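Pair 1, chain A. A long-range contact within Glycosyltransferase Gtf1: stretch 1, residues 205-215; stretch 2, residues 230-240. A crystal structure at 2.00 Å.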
# COMPACT_ATOMS: atom_id res chain seq x y z
N LYS A 205 11.75 1.50 -20.19
CA LYS A 205 10.76 0.72 -19.43
C LYS A 205 9.37 0.71 -20.09
O LYS A 205 8.64 -0.28 -20.01
CB LYS A 205 10.66 1.22 -17.98
CG LYS A 205 9.81 0.29 -17.10
CD LYS A 205 10.04 0.53 -15.63
CE LYS A 205 9.00 -0.26 -14.85
NZ LYS A 205 9.41 -0.38 -13.43
N GLN A 206 9.00 1.81 -20.75
CA GLN A 206 7.71 1.86 -21.42
C GLN A 206 7.53 0.74 -22.45
O GLN A 206 6.48 0.10 -22.50
CB GLN A 206 7.50 3.22 -22.09
CG GLN A 206 7.16 4.35 -21.13
CD GLN A 206 6.75 5.60 -21.89
OE1 GLN A 206 5.56 5.87 -22.06
NE2 GLN A 206 7.73 6.34 -22.39
N ALA A 207 8.55 0.53 -23.27
CA ALA A 207 8.52 -0.52 -24.28
C ALA A 207 8.44 -1.89 -23.64
O ALA A 207 7.75 -2.80 -24.14
CB ALA A 207 9.75 -0.42 -25.18
N PHE A 208 9.14 -2.02 -22.51
CA PHE A 208 9.17 -3.26 -21.75
C PHE A 208 7.79 -3.56 -21.18
O PHE A 208 7.28 -4.69 -21.30
CB PHE A 208 10.22 -3.11 -20.63
CG PHE A 208 10.40 -4.34 -19.78
CD1 PHE A 208 10.79 -5.55 -20.34
CD2 PHE A 208 10.24 -4.26 -18.40
CE1 PHE A 208 11.00 -6.66 -19.54
CE2 PHE A 208 10.46 -5.37 -17.60
CZ PHE A 208 10.84 -6.57 -18.17
N VAL A 209 7.17 -2.55 -20.57
CA VAL A 209 5.80 -2.69 -20.05
C VAL A 209 4.80 -2.96 -21.18
O VAL A 209 3.87 -3.73 -21.00
CB VAL A 209 5.39 -1.45 -19.20
CG1 VAL A 209 3.91 -1.48 -18.84
CG2 VAL A 209 6.25 -1.41 -17.94
N ARG A 210 5.02 -2.35 -22.35
CA ARG A 210 4.18 -2.66 -23.52
C ARG A 210 4.22 -4.15 -23.86
O ARG A 210 3.17 -4.78 -24.03
CB ARG A 210 4.56 -1.81 -24.73
CG ARG A 210 3.47 -1.79 -25.79
CD ARG A 210 3.91 -1.07 -27.04
NE ARG A 210 3.96 0.37 -26.84
CZ ARG A 210 2.89 1.16 -26.71
NH1 ARG A 210 1.65 0.67 -26.74
NH2 ARG A 210 3.06 2.47 -26.54
N ALA A 211 5.43 -4.70 -23.93
CA ALA A 211 5.65 -6.12 -24.21
C ALA A 211 4.97 -6.98 -23.18
O ALA A 211 4.37 -8.02 -23.50
CB ALA A 211 7.15 -6.43 -24.25
N PHE A 212 5.09 -6.57 -21.91
CA PHE A 212 4.36 -7.22 -20.84
C PHE A 212 2.84 -7.22 -21.10
O PHE A 212 2.19 -8.28 -21.08
CB PHE A 212 4.65 -6.54 -19.50
CG PHE A 212 3.70 -6.98 -18.42
CD1 PHE A 212 3.87 -8.22 -17.80
CD2 PHE A 212 2.63 -6.19 -18.06
CE1 PHE A 212 2.97 -8.64 -16.82
CE2 PHE A 212 1.72 -6.60 -17.09
CZ PHE A 212 1.90 -7.83 -16.47
N MET A 213 2.30 -6.04 -21.36
CA MET A 213 0.86 -5.91 -21.63
C MET A 213 0.40 -6.82 -22.78
O MET A 213 -0.61 -7.51 -22.65
CB MET A 213 0.48 -4.46 -21.90
CG MET A 213 0.59 -3.54 -20.69
SD MET A 213 -0.51 -3.92 -19.31
CE MET A 213 -2.10 -3.42 -19.99
N LYS A 214 1.15 -6.83 -23.88
CA LYS A 214 0.82 -7.65 -25.05
C LYS A 214 0.88 -9.13 -24.69
O LYS A 214 0.03 -9.91 -25.14
CB LYS A 214 1.75 -7.33 -26.23
CG LYS A 214 1.52 -5.94 -26.79
CD LYS A 214 2.27 -5.70 -28.08
CE LYS A 214 1.92 -4.34 -28.65
NZ LYS A 214 0.58 -4.33 -29.30
N SER A 215 1.84 -9.50 -23.85
CA SER A 215 1.98 -10.87 -23.35
C SER A 215 0.78 -11.37 -22.54
O SER A 215 0.67 -12.57 -22.29
CB SER A 215 3.29 -11.07 -22.55
OG SER A 215 3.10 -10.93 -21.15
N THR A 230 2.07 5.92 -12.51
CA THR A 230 3.19 6.83 -12.82
C THR A 230 4.21 6.14 -13.71
O THR A 230 4.71 5.09 -13.36
CB THR A 230 3.89 7.35 -11.55
OG1 THR A 230 2.99 8.22 -10.85
CG2 THR A 230 5.15 8.13 -11.92
N GLY A 231 4.48 6.72 -14.88
CA GLY A 231 5.49 6.21 -15.80
C GLY A 231 4.97 5.31 -16.91
O GLY A 231 5.59 5.21 -17.97
N ILE A 232 3.82 4.67 -16.68
CA ILE A 232 3.34 3.57 -17.53
C ILE A 232 1.92 3.78 -18.09
O ILE A 232 1.40 2.95 -18.86
CB ILE A 232 3.38 2.22 -16.76
CG1 ILE A 232 2.49 2.27 -15.52
CG2 ILE A 232 4.81 1.88 -16.37
CD1 ILE A 232 2.27 0.92 -14.87
N GLY A 233 1.30 4.90 -17.70
CA GLY A 233 -0.08 5.26 -18.07
C GLY A 233 -0.44 5.13 -19.54
O GLY A 233 -1.44 4.50 -19.89
N GLN A 234 0.35 5.74 -20.40
CA GLN A 234 0.08 5.73 -21.81
C GLN A 234 0.05 4.32 -22.39
O GLN A 234 -0.85 3.98 -23.17
CB GLN A 234 1.13 6.54 -22.52
CG GLN A 234 0.89 6.69 -24.01
CD GLN A 234 1.71 7.83 -24.56
OE1 GLN A 234 2.08 8.75 -23.82
NE2 GLN A 234 2.00 7.78 -25.85
N VAL A 235 1.05 3.53 -22.02
CA VAL A 235 1.20 2.14 -22.49
C VAL A 235 0.06 1.26 -21.98
O VAL A 235 -0.49 0.45 -22.72
CB VAL A 235 2.57 1.57 -22.07
CG1 VAL A 235 2.63 0.08 -22.36
CG2 VAL A 235 3.69 2.31 -22.79
N VAL A 236 -0.30 1.43 -20.71
CA VAL A 236 -1.45 0.71 -20.15
C VAL A 236 -2.76 1.11 -20.88
O VAL A 236 -3.55 0.24 -21.27
CB VAL A 236 -1.55 0.93 -18.61
CG1 VAL A 236 -2.83 0.32 -18.04
CG2 VAL A 236 -0.35 0.33 -17.93
N PHE A 237 -2.97 2.41 -21.07
CA PHE A 237 -4.15 2.94 -21.74
C PHE A 237 -4.27 2.35 -23.14
O PHE A 237 -5.33 1.83 -23.51
CB PHE A 237 -4.14 4.49 -21.79
CG PHE A 237 -4.85 5.15 -20.63
CD1 PHE A 237 -5.74 6.20 -20.85
CD2 PHE A 237 -4.62 4.73 -19.31
CE1 PHE A 237 -6.41 6.81 -19.80
CE2 PHE A 237 -5.29 5.35 -18.25
CZ PHE A 237 -6.19 6.39 -18.49
N GLU A 238 -3.18 2.40 -23.90
CA GLU A 238 -3.19 1.95 -25.28
C GLU A 238 -3.47 0.45 -25.39
O GLU A 238 -4.34 0.03 -26.17
CB GLU A 238 -1.87 2.29 -25.95
CG GLU A 238 -1.74 3.76 -26.31
CD GLU A 238 -0.36 4.11 -26.82
OE1 GLU A 238 0.54 3.24 -26.81
OE2 GLU A 238 -0.18 5.27 -27.23
N GLU A 239 -2.77 -0.34 -24.58
CA GLU A 239 -2.89 -1.78 -24.64
C GLU A 239 -4.16 -2.32 -24.02
O GLU A 239 -4.56 -3.45 -24.30
CB GLU A 239 -1.67 -2.46 -24.00
CG GLU A 239 -0.35 -2.11 -24.68
CD GLU A 239 -0.35 -2.49 -26.15
OE1 GLU A 239 -0.85 -3.59 -26.47
OE2 GLU A 239 0.15 -1.68 -26.96
N ALA A 240 -4.81 -1.52 -23.18
CA ALA A 240 -6.05 -1.93 -22.53
C ALA A 240 -7.28 -1.69 -23.41
O ALA A 240 -8.36 -2.17 -23.08
CB ALA A 240 -6.21 -1.22 -21.19
O HOH W 1 3.52 4.94 -20.57

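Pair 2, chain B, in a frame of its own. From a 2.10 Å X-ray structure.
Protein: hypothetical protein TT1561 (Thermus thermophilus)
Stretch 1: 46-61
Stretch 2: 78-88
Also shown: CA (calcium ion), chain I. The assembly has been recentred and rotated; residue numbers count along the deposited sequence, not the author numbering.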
# COMPACT_ATOMS: atom_id res chain seq x y z
N ALA B 46 30.30 30.67 5.87
CA ALA B 46 29.81 31.53 6.95
C ALA B 46 28.86 30.86 7.94
O ALA B 46 28.85 31.18 9.12
CB ALA B 46 29.12 32.77 6.36
N ALA B 47 28.04 29.94 7.44
CA ALA B 47 27.08 29.23 8.26
C ALA B 47 27.69 28.56 9.49
O ALA B 47 28.88 28.15 9.49
CB ALA B 47 26.35 28.20 7.42
N LYS B 48 26.87 28.48 10.53
CA LYS B 48 27.24 27.86 11.81
C LYS B 48 26.27 26.72 12.17
O LYS B 48 25.29 26.48 11.47
CB LYS B 48 27.21 28.91 12.94
CG LYS B 48 28.19 30.07 12.78
CD LYS B 48 28.25 30.92 14.06
CE LYS B 48 29.42 31.90 14.05
NZ LYS B 48 29.22 33.02 13.08
N SER B 49 26.53 26.05 13.29
CA SER B 49 25.69 24.94 13.72
C SER B 49 24.19 25.11 13.52
O SER B 49 23.55 24.28 12.86
CB SER B 49 25.97 24.62 15.19
OG SER B 49 27.31 24.20 15.35
N ARG B 50 23.62 26.17 14.08
CA ARG B 50 22.18 26.38 13.97
C ARG B 50 21.64 26.39 12.55
O ARG B 50 20.48 26.07 12.33
CB ARG B 50 21.76 27.66 14.69
CG ARG B 50 22.45 28.93 14.20
CD ARG B 50 21.92 30.18 14.93
NE ARG B 50 21.56 29.90 16.33
CZ ARG B 50 20.34 29.55 16.73
NH1 ARG B 50 19.35 29.45 15.85
NH2 ARG B 50 20.12 29.27 18.01
N ASP B 51 22.49 26.76 11.59
CA ASP B 51 22.06 26.80 10.19
C ASP B 51 21.93 25.37 9.66
O ASP B 51 20.98 25.04 8.95
CB ASP B 51 23.10 27.57 9.36
CG ASP B 51 23.33 28.99 9.88
OD1 ASP B 51 22.35 29.73 9.95
OD2 ASP B 51 24.49 29.34 10.20
N TYR B 52 22.89 24.52 10.00
CA TYR B 52 22.85 23.14 9.55
C TYR B 52 21.62 22.47 10.16
O TYR B 52 20.94 21.67 9.51
CB TYR B 52 24.14 22.42 9.97
CG TYR B 52 25.31 22.76 9.06
CD1 TYR B 52 26.27 23.70 9.45
CD2 TYR B 52 25.44 22.17 7.81
CE1 TYR B 52 27.32 24.03 8.61
CE2 TYR B 52 26.50 22.49 6.96
CZ TYR B 52 27.43 23.42 7.36
OH TYR B 52 28.48 23.75 6.51
N ALA B 53 21.29 22.84 11.40
CA ALA B 53 20.13 22.26 12.04
C ALA B 53 18.85 22.60 11.28
O ALA B 53 17.98 21.74 11.11
CB ALA B 53 20.04 22.73 13.48
N ALA B 54 18.73 23.83 10.79
CA ALA B 54 17.53 24.21 10.05
C ALA B 54 17.46 23.45 8.71
O ALA B 54 16.40 23.02 8.29
CB ALA B 54 17.50 25.73 9.80
N PHE B 55 18.63 23.32 8.07
CA PHE B 55 18.79 22.61 6.80
C PHE B 55 18.30 21.13 6.97
O PHE B 55 17.45 20.66 6.24
CB PHE B 55 20.27 22.62 6.41
CG PHE B 55 20.57 21.98 5.09
CD1 PHE B 55 20.62 22.76 3.93
CD2 PHE B 55 20.80 20.61 4.99
CE1 PHE B 55 20.90 22.18 2.68
CE2 PHE B 55 21.08 20.01 3.76
CZ PHE B 55 21.13 20.80 2.60
N PHE B 56 18.85 20.44 7.96
CA PHE B 56 18.47 19.05 8.23
C PHE B 56 17.02 18.86 8.66
O PHE B 56 16.38 17.85 8.33
CB PHE B 56 19.43 18.48 9.27
CG PHE B 56 20.80 18.22 8.73
CD1 PHE B 56 21.92 18.54 9.45
CD2 PHE B 56 20.95 17.64 7.46
CE1 PHE B 56 23.19 18.30 8.94
CE2 PHE B 56 22.22 17.39 6.95
CZ PHE B 56 23.34 17.72 7.70
N ARG B 57 16.47 19.84 9.37
CA ARG B 57 15.07 19.75 9.79
C ARG B 57 14.18 19.71 8.55
O ARG B 57 13.20 18.94 8.48
CB ARG B 57 14.71 20.96 10.65
CG ARG B 57 13.31 20.92 11.19
CD ARG B 57 13.29 20.79 12.70
NE ARG B 57 11.94 20.46 13.18
CZ ARG B 57 11.63 20.19 14.44
NH1 ARG B 57 12.56 20.21 15.38
NH2 ARG B 57 10.37 19.88 14.75
N ILE B 58 14.50 20.55 7.57
CA ILE B 58 13.75 20.62 6.32
C ILE B 58 13.96 19.34 5.50
O ILE B 58 13.01 18.79 4.97
CB ILE B 58 14.18 21.87 5.49
CG1 ILE B 58 13.42 23.10 6.00
CG2 ILE B 58 13.91 21.66 3.98
CD1 ILE B 58 14.06 24.42 5.63
N LEU B 59 15.20 18.86 5.43
CA LEU B 59 15.48 17.64 4.67
C LEU B 59 14.79 16.43 5.28
O LEU B 59 14.33 15.54 4.57
CB LEU B 59 16.98 17.38 4.63
CG LEU B 59 17.62 16.71 3.41
CD1 LEU B 59 18.91 16.09 3.87
CD2 LEU B 59 16.73 15.68 2.78
N SER B 60 14.71 16.42 6.62
CA SER B 60 14.09 15.32 7.37
C SER B 60 12.61 15.11 7.04
O SER B 60 12.07 14.03 7.29
CB SER B 60 14.25 15.56 8.88
OG SER B 60 13.27 16.49 9.36
N GLU B 61 11.95 16.12 6.48
CA GLU B 61 10.54 16.01 6.13
C GLU B 61 10.26 14.98 5.02
O GLU B 61 9.14 14.47 4.88
CB GLU B 61 10.00 17.37 5.68
CG GLU B 61 10.09 18.46 6.76
CD GLU B 61 8.79 18.65 7.50
OE1 GLU B 61 8.16 17.63 7.89
OE2 GLU B 61 8.39 19.82 7.71
N TRP B 78 33.36 19.59 12.13
CA TRP B 78 32.58 19.20 13.29
C TRP B 78 31.20 19.80 13.44
O TRP B 78 30.35 19.21 14.13
CB TRP B 78 33.42 19.44 14.56
CG TRP B 78 34.79 18.79 14.48
CD1 TRP B 78 35.99 19.44 14.52
CD2 TRP B 78 35.10 17.38 14.40
NE1 TRP B 78 37.02 18.53 14.46
CE2 TRP B 78 36.51 17.26 14.39
CE3 TRP B 78 34.32 16.22 14.34
CZ2 TRP B 78 37.16 16.02 14.32
CZ3 TRP B 78 34.98 14.97 14.27
CH2 TRP B 78 36.38 14.89 14.26
N GLU B 79 30.95 20.96 12.82
CA GLU B 79 29.62 21.56 12.91
C GLU B 79 28.65 20.78 12.03
O GLU B 79 27.54 20.41 12.45
CB GLU B 79 29.64 23.04 12.49
CG GLU B 79 30.53 23.89 13.39
CD GLU B 79 30.20 25.39 13.36
OE1 GLU B 79 30.72 26.10 14.24
OE2 GLU B 79 29.43 25.86 12.48
N TYR B 80 29.06 20.56 10.78
CA TYR B 80 28.26 19.77 9.84
C TYR B 80 28.04 18.40 10.51
O TYR B 80 26.91 17.93 10.63
CB TYR B 80 29.02 19.58 8.51
CG TYR B 80 28.64 18.34 7.67
CD1 TYR B 80 27.53 18.35 6.83
CD2 TYR B 80 29.42 17.18 7.72
CE1 TYR B 80 27.20 17.23 6.05
CE2 TYR B 80 29.09 16.05 6.93
CZ TYR B 80 27.98 16.09 6.10
OH TYR B 80 27.67 15.00 5.28
N LEU B 81 29.13 17.78 10.97
CA LEU B 81 29.06 16.45 11.58
C LEU B 81 28.13 16.34 12.80
O LEU B 81 27.38 15.36 12.94
CB LEU B 81 30.46 15.97 11.97
CG LEU B 81 30.57 14.44 12.16
CD1 LEU B 81 30.40 13.76 10.78
CD2 LEU B 81 31.92 14.04 12.76
N ARG B 82 28.16 17.32 13.69
CA ARG B 82 27.32 17.25 14.88
C ARG B 82 25.85 17.33 14.57
O ARG B 82 25.04 16.60 15.17
CB ARG B 82 27.65 18.34 15.89
CG ARG B 82 26.91 18.11 17.22
CD ARG B 82 27.72 18.62 18.41
NE ARG B 82 27.19 18.08 19.66
CZ ARG B 82 27.57 18.48 20.87
NH1 ARG B 82 28.49 19.43 21.01
NH2 ARG B 82 27.04 17.91 21.94
N GLU B 83 25.50 18.24 13.67
CA GLU B 83 24.11 18.43 13.29
C GLU B 83 23.59 17.25 12.47
O GLU B 83 22.38 16.97 12.49
CB GLU B 83 23.95 19.75 12.54
CG GLU B 83 24.26 20.98 13.41
CD GLU B 83 23.39 21.04 14.66
OE1 GLU B 83 23.85 21.57 15.69
OE2 GLU B 83 22.22 20.59 14.60
N ALA B 84 24.47 16.59 11.72
CA ALA B 84 24.07 15.42 10.93
C ALA B 84 23.79 14.32 11.97
O ALA B 84 22.78 13.63 11.91
CB ALA B 84 25.22 14.98 10.01
N ALA B 85 24.71 14.19 12.92
CA ALA B 85 24.57 13.20 13.98
C ALA B 85 23.25 13.40 14.74
O ALA B 85 22.54 12.42 14.99
CB ALA B 85 25.77 13.28 14.92
N ASN B 86 22.92 14.65 15.07
CA ASN B 86 21.66 14.97 15.78
C ASN B 86 20.39 14.55 15.02
O ASN B 86 19.52 13.87 15.57
CB ASN B 86 21.54 16.50 16.06
CG ASN B 86 22.59 17.00 17.05
OD1 ASN B 86 23.16 16.23 17.83
ND2 ASN B 86 22.85 18.31 17.03
N VAL B 87 20.25 14.96 13.76
CA VAL B 87 19.04 14.58 13.03
C VAL B 87 19.00 13.07 12.74
O VAL B 87 17.93 12.48 12.71
CB VAL B 87 18.93 15.32 11.67
CG1 VAL B 87 19.93 14.78 10.69
CG2 VAL B 87 17.54 15.17 11.12
N GLU B 88 20.15 12.46 12.56
CA GLU B 88 20.21 11.03 12.23
C GLU B 88 19.88 10.12 13.41
O GLU B 88 19.63 8.94 13.23
CB GLU B 88 21.58 10.69 11.67
CG GLU B 88 21.80 11.31 10.28
CD GLU B 88 23.24 11.24 9.81
OE1 GLU B 88 24.00 10.35 10.28
OE2 GLU B 88 23.61 12.06 8.95
CA CA I . 30.89 27.28 8.88
O HOH W 2 28.20 26.97 15.55
O HOH W 3 29.65 26.36 6.93
O HOH W 4 29.97 25.19 9.99
O HOH W 5 31.12 27.79 11.29
O HOH W 6 32.55 29.28 9.92

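Both pairs are two helices packed side by side and running in roughly the same direction. The axes approach to 9.2 Å at an angle of 26° in pair 1, and to 8.8 Å at 39° in pair 2; fourteen central residues superpose with an RMSD of 0.5 Å. At this spacing side chains of each helix reach the backbone or the side-chain bases of the other.

The centre of the match is V235(A), which falls on E83(B). In pair 1 the short, branched V235(A) lies against the backbone of the first helix: its CG1 is 3.4 Å from CA of R210(A), and its CG2 is 3.6 Å from O of Q206(A). A short, beta-branched side chain can bring its methyls this close to the partner backbone. E83(B) occupies the same place with a longer chain, sitting as a knob among S49(B), Y52(B), A53(B) and F56(B). The whole side chain packs: CG is 3.4 Å from O of S49(B), CB 3.7 Å from CB of Y52(B), and, with chi1 and chi2 both m, OE2 lies 3.3 Å from CB of A53(B).

That alanine matches R210(A), and here the solutions differ in kind. R210(A) reaches across to the second helix, its NH2 2.6 Å from OE1 of E238(A) and its NH1 2.8 Å from OE2 of E239(A), in two salt bridges. The carboxylates lie at the edge of the guanidinium, where its N-H groups point, and CG2 of V235(A) covers one face. In pair 2 the matching positions are A53(B), N86(B) and V87(B): no charged trio, and a small methyl against which the carboxylate of E83(B) lies.

One turn on, M213(A) matches F56(B). The flexible methionine, m at all three chi angles, packs its CB 3.6 Å from CB of E239(A) and brings CE within 4.3 Å of CG1 of V236(A). The rigid phenylalanine is instead a knob among Y80(B), E83(B), A84(B) and V87(B). CE1 of F56(B) is 4.0 Å from CB of A84(B), the small counterpart of V236(A), and CB of F56(B) is 4.0 Å from CB of V87(B).

One turn earlier, V209(A) matches Y52(B), and I232(A) matches Y80(B). The aliphatic pair meets through CG2 of V209(A) and CG2 of I232(A), 3.9 Å apart. The flat tyrosine ring of Y52(B) instead accepts CA of Y80(B) over its face, 4.2 Å from the ring centroid, in a CH-pi contact.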